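Local coordinates for protein glycinin A3B4 subunit (Glycine max, PDB 2D5F) that is an 11S seed storage globulin of soybean, a two-cupin hexamer that probably holds nitrogen and carbon for the germinating seedling, at residues E465-S468 / N469-L473. Residues are numbered along the deposited sequence; the frame is centred on the assembly and turned at random.
Sequences EVLS and NSYNL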
loop_
_atom_site.group_PDB
_atom_site.type_symbol
_atom_site.label_atom_id
_atom_site.label_comp_id
_atom_site.label_asym_id
_atom_site.label_seq_id
_atom_site.Cartn_x
_atom_site.Cartn_y
_atom_site.Cartn_z
ATOM N N GLU B 465 14.342 33.116 -19.697
ATOM C CA GLU B 465 13.623 34.384 -19.678
ATOM C C GLU B 465 12.786 34.611 -18.430
ATOM O O GLU B 465 12.429 35.756 -18.120
ATOM C CB GLU B 465 12.752 34.535 -20.924
ATOM C CG GLU B 465 13.536 35.026 -22.131
ATOM C CD GLU B 465 12.645 35.386 -23.299
ATOM O OE1 GLU B 465 11.571 35.975 -23.067
ATOM O OE2 GLU B 465 13.026 35.092 -24.450
ATOM N N VAL B 466 12.458 33.542 -17.710
ATOM C CA VAL B 466 11.695 33.728 -16.482
ATOM C C VAL B 466 12.693 34.298 -15.486
ATOM O O VAL B 466 12.374 35.206 -14.729
ATOM C CB VAL B 466 11.109 32.399 -15.933
ATOM C CG1 VAL B 466 10.601 32.603 -14.510
ATOM C CG2 VAL B 466 9.954 31.940 -16.812
ATOM N N LEU B 467 13.911 33.770 -15.519
ATOM C CA LEU B 467 14.982 34.224 -14.638
ATOM C C LEU B 467 15.374 35.677 -14.957
ATOM O O LEU B 467 15.565 36.489 -14.051
ATOM C CB LEU B 467 16.198 33.305 -14.791
ATOM C CG LEU B 467 16.518 32.234 -13.731
ATOM C CD1 LEU B 467 15.274 31.775 -13.001
ATOM C CD2 LEU B 467 17.216 31.066 -14.409
ATOM N N SER B 468 15.492 35.998 -16.243
ATOM C CA SER B 468 15.862 37.356 -16.654
ATOM C C SER B 468 14.884 38.385 -16.121
ATOM O O SER B 468 15.277 39.372 -15.508
ATOM C CB SER B 468 15.916 37.469 -18.180
ATOM O OG SER B 468 17.086 36.854 -18.690
ATOM N N ASN B 469 13.602 38.146 -16.366
ATOM C CA ASN B 469 12.555 39.049 -15.915
ATOM C C ASN B 469 12.363 39.038 -14.398
ATOM O O ASN B 469 11.875 40.012 -13.821
ATOM C CB ASN B 469 11.248 38.696 -16.627
ATOM C CG ASN B 469 11.263 39.100 -18.095
ATOM O OD1 ASN B 469 11.110 40.275 -18.423
ATOM N ND2 ASN B 469 11.468 38.128 -18.983
ATOM N N SER B 470 12.750 37.945 -13.749
ATOM C CA SER B 470 12.606 37.851 -12.306
ATOM C C SER B 470 13.661 38.665 -11.573
ATOM O O SER B 470 13.351 39.365 -10.611
ATOM C CB SER B 470 12.688 36.385 -11.846
ATOM O OG SER B 470 11.521 35.666 -12.208
ATOM N N TYR B 471 14.904 38.575 -12.038
ATOM C CA TYR B 471 16.018 39.271 -11.400
ATOM C C TYR B 471 16.613 40.417 -12.218
ATOM O O TYR B 471 17.626 41.002 -11.823
ATOM C CB TYR B 471 17.137 38.276 -11.076
ATOM C CG TYR B 471 16.703 37.086 -10.245
ATOM C CD1 TYR B 471 16.481 35.839 -10.835
ATOM C CD2 TYR B 471 16.524 37.203 -8.868
ATOM C CE1 TYR B 471 16.088 34.733 -10.068
ATOM C CE2 TYR B 471 16.134 36.110 -8.093
ATOM C CZ TYR B 471 15.917 34.877 -8.697
ATOM O OH TYR B 471 15.533 33.794 -7.926
ATOM N N ASN B 472 15.992 40.741 -13.346
ATOM C CA ASN B 472 16.500 41.808 -14.198
ATOM C C ASN B 472 17.949 41.473 -14.539
ATOM O O ASN B 472 18.863 42.249 -14.263
ATOM C CB ASN B 472 16.440 43.156 -13.466
ATOM C CG ASN B 472 15.033 43.523 -13.019
ATOM O OD1 ASN B 472 14.107 43.592 -13.832
ATOM N ND2 ASN B 472 14.865 43.765 -11.718
ATOM N N LEU B 473 18.153 40.297 -15.122
ATOM C CA LEU B 473 19.484 39.847 -15.499
ATOM C C LEU B 473 19.606 39.721 -17.011
ATOM O O LEU B 473 18.616 39.506 -17.709
ATOM C CB LEU B 473 19.787 38.487 -14.866
ATOM C CG LEU B 473 19.993 38.405 -13.353
ATOM C CD1 LEU B 473 20.109 36.938 -12.940
ATOM C CD2 LEU B 473 21.248 39.180 -12.957
HETATM O O HOH W 1 11.426 38.218 -21.910
#
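N469 grips the carbonyl of E465 twice: its backbone N lies above the carbonyl plane at 3.2 Å from E465 O, while ND2 approaches the same oxygen closer to that plane, at 2.7 Å. CG sits beside the backbone N (chi1 -72°), which turns the amide back along the helix and brings E465 O nearly into its plane. A water links ND2 to E465 OE1, which also accepts from S245 N of the second subunit. With an alanine here, E465 O is likely to keep just the backbone bond, and the water to lose its amide link. S470 repeats the double grip one residue on, its OG donating to V466 O at 2.7 Å and its N coming from the opposite face of that carbonyl. Y471 N bonds L467 O at 3.0 Å, and its ring packs by CE1 against L467 CD1, 4.2 Å apart; Y471 OH reaches L165 O of the second subunit. This last turn of helix 464-471, part of the helical extension of the C-terminal cupin module, thus meets a neighbouring subunit. N472 ends it with a positive phi (56°). L473 N then turns back to S468 O, 3.0 Å away on a lone pair, a six-to-one bond like that of a Schellman motif. L473 O comes 3.4 Å from S468 CB, and the side chains of L467, S468 and L473 all touch V478 of helix 475-483.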